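Local coordinates for sefir domain protein (Bacillus cereus F65185, PDB 5Y8E) that probably takes part in signalling through SEFIR-SEFIR association between domains of the same family, at residues 40-44 with 45-49; 93-96 with 97-101; 85-88 with 89-93. All blocks are in the same frame, centred on the assembly; numbering follows the deposited sequence.

How the contacts relate
From the N terminus, contact 1 (40-44 with 45-49) comes first: it forms the turn by which the loop after strand 33-35 enters helix 47-57. Contact 3 (85-88 with 89-93) follows, where the loop after helix 67-75 enters helix 89-93, and contact 2 (93-96 with 97-101) leads out of that short helix into strand 100-108 of the mixed sheet, which runs parallel to strand 60-65. None encloses another; the three run in series, with Asn93 common to contacts 3 and 2. Contact 3 lies between the others, packing Met85 on Arg47 and Ile91 on Phe48 of contact 1, and Ile87 and Tyr92 on Phe100 of contact 2, whereas contacts 1 and 2 stay about 10 Å apart at their nearest atoms.

Contact 1 of 3, residues 40-44 with 45-49; sequences HGVVG and HDRFE
Arg47 reaches back along Gly44, the residue three places earlier, and its aliphatic chain can be followed past one carbonyl oxygen. Arg47 CB lies 3.3 Å from Gly44 O and Arg47 CG 3.2 Å from it, and CD stays beside it while also nearing Gly44 CA. The chain is extended from CG to NE (chi2 169°, chi3 168°), which lays the guanidinium alongside Gly44, whose CA stands over one of its faces; Trp10 adds a cation-pi contact. The backbone forms a short 3-10 turn leading into helix 47-57 of the SEFIR domain, as two successive i to i+3 bonds attest: Asp46 N to Val43 O at 2.8 Å and Arg47 N to Gly44 O at 3.1 Å, each donor standing above the carbonyl plane. The side chains of Val43 and His45 run alongside each other in the same direction. Val43 CG1 sits over a face of the imidazole, 3.7 Å from the centroid of the His45 ring and 15° off its normal, a CH-pi contact. Asp46 occupies the N-cap position without a side-chain capping bond; a water donates to Asp46 OD2 (2.9 Å) and accepts from Val43 N (3.0 Å), bridging side chain and turn backbone.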
ATOM      1  N   HIS A  40      -8.838  13.577  -2.270  1.00 13.77           N
ATOM      2  CA  HIS A  40      -8.095  14.823  -2.121  1.00 15.25           C
ATOM      3  C   HIS A  40      -7.948  15.567  -3.442  1.00 18.01           C
ATOM      4  O   HIS A  40      -7.382  16.662  -3.479  1.00 17.00           O
ATOM      5  CB  HIS A  40      -6.713  14.548  -1.520  1.00 14.53           C
ATOM      6  CG  HIS A  40      -6.751  14.194  -0.065  1.00 17.05           C
ATOM      7  ND1 HIS A  40      -6.528  15.118   0.933  1.00 24.68           N
ATOM      8  CD2 HIS A  40      -6.996  13.017   0.558  1.00 14.19           C
ATOM      9  CE1 HIS A  40      -6.634  14.525   2.111  1.00 26.52           C
ATOM     10  NE2 HIS A  40      -6.914  13.251   1.911  1.00 16.52           N
ATOM     11  N   GLY A  41      -8.458  14.979  -4.521  1.00 13.18           N
ATOM     12  CA  GLY A  41      -8.402  15.613  -5.832  1.00 15.75           C
ATOM     13  C   GLY A  41      -6.993  15.938  -6.293  1.00 17.16           C
ATOM     14  O   GLY A  41      -6.744  16.997  -6.887  1.00 15.00           O
ATOM     15  N   VAL A  42      -6.067  15.025  -6.014  1.00 13.43           N
ATOM     16  CA  VAL A  42      -4.653  15.244  -6.306  1.00  9.65           C
ATOM     17  C   VAL A  42      -4.398  15.452  -7.804  1.00 15.11           C
ATOM     18  O   VAL A  42      -4.808  14.643  -8.642  1.00 13.43           O
ATOM     19  CB  VAL A  42      -3.797  14.097  -5.754  1.00 10.83           C
ATOM     20  CG1 VAL A  42      -2.307  14.351  -6.015  1.00 11.71           C
ATOM     21  CG2 VAL A  42      -4.057  13.934  -4.251  1.00 11.91           C
ATOM     22  N   VAL A  43      -3.744  16.565  -8.126  1.00 11.91           N
ATOM     23  CA  VAL A  43      -3.353  16.881  -9.496  1.00 13.50           C
ATOM     24  C   VAL A  43      -2.214  15.947  -9.889  1.00 13.63           C
ATOM     25  O   VAL A  43      -1.351  15.643  -9.058  1.00 14.17           O
ATOM     26  CB  VAL A  43      -2.890  18.350  -9.601  1.00 14.01           C
ATOM     27  CG1 VAL A  43      -2.372  18.669 -11.002  1.00 14.26           C
ATOM     28  CG2 VAL A  43      -4.031  19.287  -9.241  1.00 13.30           C
ATOM     29  N   GLY A  44      -2.215  15.490 -11.138  1.00 14.17           N
ATOM     30  CA  GLY A  44      -1.209  14.558 -11.630  1.00 17.12           C
ATOM     31  C   GLY A  44       0.218  14.879 -11.221  1.00 17.51           C
ATOM     32  O   GLY A  44       0.911  14.023 -10.664  1.00 15.91           O
ATOM     33  N   HIS A  45       0.654  16.114 -11.462  1.00 14.14           N
ATOM     34  CA  HIS A  45       2.044  16.486 -11.187  1.00 17.67           C
ATOM     35  C   HIS A  45       2.330  16.771  -9.712  1.00 16.26           C
ATOM     36  O   HIS A  45       3.430  17.205  -9.367  1.00 16.70           O
ATOM     37  CB  HIS A  45       2.485  17.670 -12.056  1.00 21.18           C
ATOM     38  CG  HIS A  45       1.719  18.928 -11.800  1.00 20.37           C
ATOM     39  ND1 HIS A  45       0.972  19.551 -12.777  1.00 23.41           N
ATOM     40  CD2 HIS A  45       1.585  19.684 -10.686  1.00 22.77           C
ATOM     41  CE1 HIS A  45       0.408  20.633 -12.274  1.00 24.50           C
ATOM     42  NE2 HIS A  45       0.765  20.739 -11.007  1.00 27.08           N
ATOM     43  N   ASP A  46       1.340  16.528  -8.851  1.00 14.03           N
ATOM     44  CA  ASP A  46       1.535  16.603  -7.402  1.00 15.53           C
ATOM     45  C   ASP A  46       1.517  15.218  -6.767  1.00 17.58           C
ATOM     46  O   ASP A  46       1.530  15.091  -5.542  1.00 16.77           O
ATOM     47  CB  ASP A  46       0.434  17.449  -6.743  1.00 16.11           C
ATOM     48  CG  ASP A  46       0.532  18.916  -7.090  1.00 18.28           C
ATOM     49  OD1 ASP A  46       1.660  19.417  -7.276  1.00 17.02           O
ATOM     50  OD2 ASP A  46      -0.526  19.579  -7.168  1.00 17.35           O
ATOM     51  N   ARG A  47       1.486  14.182  -7.596  1.00 13.08           N
ATOM     52  CA  ARG A  47       1.336  12.817  -7.088  1.00 14.22           C
ATOM     53  C   ARG A  47       2.507  12.351  -6.238  1.00 15.53           C
ATOM     54  O   ARG A  47       2.307  11.666  -5.227  1.00 12.92           O
ATOM     55  CB  ARG A  47       1.092  11.844  -8.234  1.00 15.17           C
ATOM     56  CG  ARG A  47      -0.349  11.836  -8.680  1.00 13.48           C
ATOM     57  CD  ARG A  47      -0.516  11.083  -9.963  1.00 16.14           C
ATOM     58  NE  ARG A  47      -1.930  10.848 -10.221  1.00 17.55           N
ATOM     59  CZ  ARG A  47      -2.432  10.542 -11.412  1.00 22.60           C
ATOM     60  NH1 ARG A  47      -1.636  10.438 -12.469  1.00 19.57           N
ATOM     61  NH2 ARG A  47      -3.734  10.347 -11.543  1.00 18.96           N
ATOM     62  N   PHE A  48       3.709  12.701  -6.653  1.00 14.05           N
ATOM     63  CA  PHE A  48       4.892  12.315  -5.876  1.00 14.90           C
ATOM     64  C   PHE A  48       4.860  12.993  -4.519  1.00 15.06           C
ATOM     65  O   PHE A  48       5.009  12.373  -3.527  1.00 14.38           O
ATOM     66  CB  PHE A  48       6.179  12.662  -6.620  1.00 16.40           C
ATOM     67  CG  PHE A  48       7.424  12.246  -5.902  1.00 17.69           C
ATOM     68  CD1 PHE A  48       7.964  11.022  -6.088  1.00 18.79           C
ATOM     69  CD2 PHE A  48       8.044  13.087  -5.064  1.00 26.78           C
ATOM     70  CE1 PHE A  48       9.067  10.628  -5.451  1.00 20.23           C
ATOM     71  CE2 PHE A  48       9.219  12.703  -4.430  1.00 28.40           C
ATOM     72  CZ  PHE A  48       9.701  11.463  -4.633  1.00 27.94           C
ATOM     73  N   GLU A  49       4.626  14.286  -4.524  1.00 18.24           N
ATOM     74  CA  GLU A  49       4.573  15.030  -3.279  1.00 18.43           C
ATOM     75  C   GLU A  49       3.462  14.467  -2.372  1.00 13.46           C
ATOM     76  O   GLU A  49       3.636  14.336  -1.213  1.00 14.62           O
ATOM     77  CB  GLU A  49       4.372  16.514  -3.510  1.00 20.41           C
ATOM     78  CG  GLU A  49       4.315  17.303  -2.290  1.00 27.25           C
ATOM     79  CD  GLU A  49       4.187  18.827  -2.542  1.00 35.92           C
ATOM     80  OE1 GLU A  49       4.404  19.236  -3.661  1.00 34.13           O
ATOM     81  OE2 GLU A  49       3.846  19.564  -1.616  1.00 38.63           O
TER
HETATM   82  O   HOH W   1      -2.818  18.405  -5.892  1.00 15.53           O

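Contact 2 of 3, residues 93-96 with 97-101; sequences NNTK and QEKFI
Thr95 and Phe100 meet with their side chains crossed at about a right angle, where a tight turn passes the chain from helix 89-93 into strand 100-108 in the central sheet of the SEFIR domain, beside the parallel strand 60-65. The far end of the ring does the touching: both CB and CG2 of Thr95 lie 3.6 Å from CE2 and from CZ of Phe100. The methyl approaches the ring obliquely. With CG2 anti to the backbone N of Thr95 and OG1 beside that nitrogen (chi1 -57°), the two branches are divided between different partners: the methyl serves Phe100, and the hydroxyl hydrogen-bonds to Ile91 O, in the preceding helix. Phe100 is buried, stacked also on the ring of Tyr92 and packed against Val61 and Val63 of strand 60-65.

Lys99 comes to the same methyl by its aliphatic part, CD standing 4.0 Å from Thr95 CG2. Beyond that carbon the extended chain leads away, and two backbone carbonyls grip its ammonium, Ile55 O in helix 47-57 and Ala58 O just after it. Glu98 bends at chi2 (77°), which brings its carboxylate back toward the turn, OE1 lying 4.0 Å from Lys96 CB. Residues 97-99 form a 3-10 segment, and two i to i+3 bonds bear this out: Phe100 N donates to Gln97 O at 3.0 Å, and Lys99 N to Lys96 O at 3.0 Å, the latter with an N-H...O angle of 161° and the nitrogen raised above the carbonyl plane of Lys96.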
ATOM      1  N   ASN A  93      13.276   3.156   1.764  1.00 12.10           N
ATOM      2  CA  ASN A  93      14.421   3.044   2.663  1.00 13.61           C
ATOM      3  C   ASN A  93      14.329   4.002   3.841  1.00 12.79           C
ATOM      4  O   ASN A  93      14.790   3.689   4.942  1.00 13.92           O
ATOM      5  CB  ASN A  93      15.727   3.288   1.904  1.00 14.51           C
ATOM      6  CG  ASN A  93      16.088   2.148   0.972  1.00 16.71           C
ATOM      7  OD1 ASN A  93      15.634   1.020   1.143  1.00 16.91           O
ATOM      8  ND2 ASN A  93      16.920   2.437  -0.016  1.00 17.95           N
ATOM      9  N   ASN A  94      13.743   5.169   3.597  1.00 13.04           N
ATOM     10  CA  ASN A  94      13.622   6.211   4.616  1.00 13.55           C
ATOM     11  C   ASN A  94      12.370   6.092   5.468  1.00 17.89           C
ATOM     12  O   ASN A  94      12.085   6.967   6.289  1.00 18.11           O
ATOM     13  CB  ASN A  94      13.656   7.596   3.965  1.00 13.11           C
ATOM     14  CG  ASN A  94      15.063   8.067   3.695  1.00 12.90           C
ATOM     15  OD1 ASN A  94      15.766   8.503   4.604  1.00 13.32           O
ATOM     16  ND2 ASN A  94      15.487   7.975   2.440  1.00 14.98           N
ATOM     17  N   THR A  95      11.623   5.013   5.266  1.00 11.85           N
ATOM     18  CA  THR A  95      10.393   4.782   6.012  1.00 11.66           C
ATOM     19  C   THR A  95      10.552   3.522   6.853  1.00 14.06           C
ATOM     20  O   THR A  95      11.132   2.536   6.390  1.00 16.58           O
ATOM     21  CB  THR A  95       9.202   4.626   5.055  1.00 13.07           C
ATOM     22  OG1 THR A  95       9.108   5.795   4.225  1.00 13.68           O
ATOM     23  CG2 THR A  95       7.900   4.455   5.830  1.00 11.70           C
ATOM     24  N   LYS A  96      10.074   3.556   8.094  1.00 12.67           N
ATOM     25  CA  LYS A  96      10.090   2.354   8.923  1.00 17.33           C
ATOM     26  C   LYS A  96       9.351   1.228   8.210  1.00 14.73           C
ATOM     27  O   LYS A  96       8.227   1.426   7.734  1.00 13.77           O
ATOM     28  CB  LYS A  96       9.453   2.618  10.286  1.00 23.94           C
ATOM     29  CG  LYS A  96      10.263   3.536  11.182  1.00 30.95           C
ATOM     30  CD  LYS A  96       9.663   3.584  12.585  1.00 37.36           C
ATOM     31  CE  LYS A  96      10.546   4.364  13.553  1.00 43.07           C
ATOM     32  NZ  LYS A  96      10.856   5.731  13.050  1.00 44.89           N
ATOM     33  N   GLN A  97       9.995   0.063   8.124  1.00 17.83           N
ATOM     34  CA  GLN A  97       9.464  -1.080   7.373  1.00 17.64           C
ATOM     35  C   GLN A  97       8.076  -1.462   7.845  1.00 18.85           C
ATOM     36  O   GLN A  97       7.207  -1.835   7.045  1.00 18.20           O
ATOM     37  CB  GLN A  97      10.371  -2.301   7.547  1.00 28.26           C
ATOM     38  CG  GLN A  97      11.797  -2.120   7.076  1.00 36.69           C
ATOM     39  CD  GLN A  97      12.593  -3.411   7.157  1.00 43.01           C
ATOM     40  OE1 GLN A  97      12.148  -4.459   6.679  1.00 36.98           O
ATOM     41  NE2 GLN A  97      13.774  -3.345   7.770  1.00 46.59           N
ATOM     42  N   GLU A  98       7.885  -1.368   9.156  1.00 16.76           N
ATOM     43  CA  GLU A  98       6.651  -1.778   9.807  1.00 18.88           C
ATOM     44  C   GLU A  98       5.434  -0.985   9.330  1.00 19.92           C
ATOM     45  O   GLU A  98       4.300  -1.408   9.544  1.00 18.23           O
ATOM     46  CB  GLU A  98       6.800  -1.668  11.329  1.00 19.87           C
ATOM     47  CG  GLU A  98       7.769  -2.674  11.944  1.00 25.62           C
ATOM     48  CD  GLU A  98       9.245  -2.322  11.753  1.00 31.62           C
ATOM     49  OE1 GLU A  98       9.564  -1.209  11.284  1.00 24.07           O
ATOM     50  OE2 GLU A  98      10.094  -3.172  12.092  1.00 35.00           O
ATOM     51  N   LYS A  99       5.656   0.151   8.676  1.00 14.65           N
ATOM     52  CA  LYS A  99       4.528   0.913   8.138  1.00 13.31           C
ATOM     53  C   LYS A  99       3.861   0.235   6.955  1.00 15.31           C
ATOM     54  O   LYS A  99       2.657   0.395   6.750  1.00 13.52           O
ATOM     55  CB  LYS A  99       4.953   2.322   7.705  1.00 14.02           C
ATOM     56  CG  LYS A  99       4.983   3.345   8.818  1.00 21.30           C
ATOM     57  CD  LYS A  99       4.728   4.749   8.256  1.00 17.41           C
ATOM     58  CE  LYS A  99       5.058   5.789   9.283  1.00 21.52           C
ATOM     59  NZ  LYS A  99       4.725   7.156   8.819  1.00 13.79           N
ATOM     60  N   PHE A 100       4.633  -0.511   6.165  1.00 10.25           N
ATOM     61  CA  PHE A 100       4.114  -1.015   4.892  1.00  9.88           C
ATOM     62  C   PHE A 100       3.352  -2.327   5.026  1.00  9.91           C
ATOM     63  O   PHE A 100       3.811  -3.255   5.704  1.00 12.52           O
ATOM     64  CB  PHE A 100       5.248  -1.175   3.867  1.00 11.52           C
ATOM     65  CG  PHE A 100       5.946   0.110   3.529  1.00  9.91           C
ATOM     66  CD1 PHE A 100       5.332   1.055   2.712  1.00  9.43           C
ATOM     67  CD2 PHE A 100       7.218   0.375   4.027  1.00 13.84           C
ATOM     68  CE1 PHE A 100       5.971   2.248   2.401  1.00 12.07           C
ATOM     69  CE2 PHE A 100       7.866   1.560   3.729  1.00 12.74           C
ATOM     70  CZ  PHE A 100       7.246   2.499   2.907  1.00 12.70           C
ATOM     71  N   ILE A 101       2.184  -2.381   4.390  1.00  9.46           N
ATOM     72  CA  ILE A 101       1.432  -3.622   4.225  1.00  9.54           C
ATOM     73  C   ILE A 101       1.223  -3.855   2.732  1.00  9.41           C
ATOM     74  O   ILE A 101       0.276  -3.332   2.128  1.00  9.80           O
ATOM     75  CB  ILE A 101       0.069  -3.577   4.932  1.00  9.29           C
ATOM     76  CG1 ILE A 101       0.235  -3.254   6.415  1.00 10.34           C
ATOM     77  CG2 ILE A 101      -0.698  -4.908   4.743  1.00  9.92           C
ATOM     78  CD1 ILE A 101      -1.094  -3.018   7.136  1.00 12.41           C
TER

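Contact 3 of 3, residues 85-88 with 89-93; sequences MIIT and PNIYN
Thr88 O accepts from Tyr92 N at 2.9 Å with an N-H...O angle of 176°, the donor nearly in line with the carbonyl bond (C=O...N angle 171°), and this i to i+4 bond sets the first turn of helix 89-93. Thr88 is the N-cap of that helix, a short one in the SEFIR domain, and Pro89 takes the first helical position, where a missing backbone N-H costs no helix bond. The cap is made by the threonine hydroxyl, which accepts from Ile91 N at 3.1 Å. Its chi1 of 60° sets OG1 between the backbone N and the carbonyl carbon, within bonding distance of that N-H. Ile91 crosses the threonine side chain obliquely, its CG1 only 3.3 Å and its CD1 3.5 Å from Thr88 OG1; both carbons lie against the capping oxygen, and Ile91 goes on to pack against Phe48, Met51 and Ile55 of helix 47-57. At the next residue, Tyr92, the ring stacks on Phe118 and Phe100 and OH bonds to Lys119 N. Ile87 meets this residue at its root: CG2, anti to the backbone N of Ile87, lies 4.2 Å from Tyr92 CB.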
ATOM      1  N   MET A  85       3.791   8.109  -8.887  1.00 27.17           N
ATOM      2  CA  MET A  85       2.893   7.729  -7.816  1.00 25.02           C
ATOM      3  C   MET A  85       3.232   6.339  -7.203  1.00 23.80           C
ATOM      4  O   MET A  85       2.499   5.830  -6.419  1.00 23.86           O
ATOM      5  CB  MET A  85       1.431   7.782  -8.259  1.00 20.00           C
ATOM      6  CG  MET A  85       0.994   6.654  -9.123  1.00 20.00           C
ATOM      7  SD  MET A  85      -0.592   7.057 -10.076  1.00 20.00           S
ATOM      8  CE  MET A  85      -1.611   7.482  -8.770  1.00 20.00           C
ATOM      9  N   ILE A  86       4.369   5.785  -7.580  1.00 23.29           N
ATOM     10  CA  ILE A  86       4.795   4.481  -7.188  1.00 21.99           C
ATOM     11  C   ILE A  86       6.009   4.613  -6.219  1.00 19.69           C
ATOM     12  O   ILE A  86       6.912   5.313  -6.485  1.00 20.13           O
ATOM     13  CB  ILE A  86       5.169   3.658  -8.471  1.00 24.40           C
ATOM     14  CG1 ILE A  86       3.864   3.438  -9.270  1.00 26.61           C
ATOM     15  CG2 ILE A  86       5.810   2.430  -8.156  1.00 23.25           C
ATOM     16  CD1 ILE A  86       4.009   2.781 -10.495  1.00 29.76           C
ATOM     17  N   ILE A  87       5.945   3.911  -5.118  1.00 17.47           N
ATOM     18  CA  ILE A  87       6.978   3.968  -4.128  1.00 15.40           C
ATOM     19  C   ILE A  87       8.358   3.683  -4.745  1.00 16.23           C
ATOM     20  O   ILE A  87       8.538   2.743  -5.439  1.00 17.52           O
ATOM     21  CB  ILE A  87       6.670   3.018  -2.977  1.00 16.77           C
ATOM     22  CG1 ILE A  87       5.513   3.539  -2.157  1.00 13.07           C
ATOM     23  CG2 ILE A  87       7.807   2.858  -2.072  1.00 16.47           C
ATOM     24  CD1 ILE A  87       4.997   2.564  -1.203  1.00 12.79           C
ATOM     25  N   THR A  88       9.317   4.527  -4.379  1.00 15.72           N
ATOM     26  CA  THR A  88      10.708   4.375  -4.822  1.00 16.62           C
ATOM     27  C   THR A  88      11.627   3.754  -3.754  1.00 14.78           C
ATOM     28  O   THR A  88      11.344   3.840  -2.617  1.00 12.79           O
ATOM     29  CB  THR A  88      11.332   5.789  -5.115  1.00 18.92           C
ATOM     30  OG1 THR A  88      11.285   6.535  -3.937  1.00 15.73           O
ATOM     31  CG2 THR A  88      10.554   6.512  -6.170  1.00 19.73           C
ATOM     32  N   PRO A  89      12.787   3.222  -4.163  1.00 19.54           N
ATOM     33  CA  PRO A  89      13.719   2.686  -3.167  1.00 15.36           C
ATOM     34  C   PRO A  89      14.049   3.725  -2.102  1.00 14.43           C
ATOM     35  O   PRO A  89      14.095   3.389  -0.921  1.00 15.22           O
ATOM     36  CB  PRO A  89      14.966   2.373  -3.993  1.00 16.98           C
ATOM     37  CG  PRO A  89      14.416   2.024  -5.346  1.00 17.22           C
ATOM     38  CD  PRO A  89      13.249   2.961  -5.540  1.00 20.20           C
ATOM     39  N   ASN A  90      14.249   4.972  -2.510  1.00 13.97           N
ATOM     40  CA  ASN A  90      14.594   6.018  -1.551  1.00 15.81           C
ATOM     41  C   ASN A  90      13.501   6.267  -0.514  1.00 17.41           C
ATOM     42  O   ASN A  90      13.788   6.438   0.674  1.00 15.63           O
ATOM     43  CB  ASN A  90      14.934   7.319  -2.269  1.00 18.45           C
ATOM     44  CG  ASN A  90      15.532   8.341  -1.341  1.00 22.37           C
ATOM     45  OD1 ASN A  90      14.927   9.372  -1.057  1.00 24.91           O
ATOM     46  ND2 ASN A  90      16.714   8.041  -0.830  1.00 21.58           N
ATOM     47  N   ILE A  91      12.249   6.303  -0.964  1.00 13.79           N
ATOM     48  CA  ILE A  91      11.136   6.502  -0.049  1.00 14.16           C
ATOM     49  C   ILE A  91      11.005   5.294   0.878  1.00 12.78           C
ATOM     50  O   ILE A  91      10.859   5.448   2.091  1.00 12.24           O
ATOM     51  CB  ILE A  91       9.814   6.762  -0.801  1.00 15.88           C
ATOM     52  CG1 ILE A  91       9.850   8.136  -1.473  1.00 16.87           C
ATOM     53  CG2 ILE A  91       8.621   6.673   0.151  1.00 16.42           C
ATOM     54  CD1 ILE A  91       8.718   8.356  -2.454  1.00 18.74           C
ATOM     55  N   TYR A  92      11.070   4.096   0.301  1.00 13.20           N
ATOM     56  CA  TYR A  92      10.971   2.862   1.077  1.00 14.04           C
ATOM     57  C   TYR A  92      12.054   2.803   2.150  1.00 14.78           C
ATOM     58  O   TYR A  92      11.786   2.443   3.301  1.00 16.17           O
ATOM     59  CB  TYR A  92      11.112   1.648   0.151  1.00 14.10           C
ATOM     60  CG  TYR A  92      10.914   0.319   0.846  1.00 15.73           C
ATOM     61  CD1 TYR A  92       9.639  -0.180   1.062  1.00 20.43           C
ATOM     62  CD2 TYR A  92      12.001  -0.436   1.280  1.00 18.40           C
ATOM     63  CE1 TYR A  92       9.440  -1.387   1.687  1.00 22.53           C
ATOM     64  CE2 TYR A  92      11.813  -1.651   1.919  1.00 19.63           C
ATOM     65  CZ  TYR A  92      10.528  -2.118   2.115  1.00 23.72           C
ATOM     66  OH  TYR A  92      10.305  -3.323   2.739  1.00 24.87           O
ATOM     67  N   ASN A  93      13.276   3.156   1.764  1.00 12.10           N
ATOM     68  CA  ASN A  93      14.421   3.044   2.663  1.00 13.61           C
ATOM     69  C   ASN A  93      14.329   4.002   3.841  1.00 12.79           C
ATOM     70  O   ASN A  93      14.790   3.689   4.942  1.00 13.92           O
ATOM     71  CB  ASN A  93      15.727   3.288   1.904  1.00 14.51           C
ATOM     72  CG  ASN A  93      16.088   2.148   0.972  1.00 16.71           C
ATOM     73  OD1 ASN A  93      15.634   1.020   1.143  1.00 16.91           O
ATOM     74  ND2 ASN A  93      16.920   2.437  -0.016  1.00 17.95           N
TER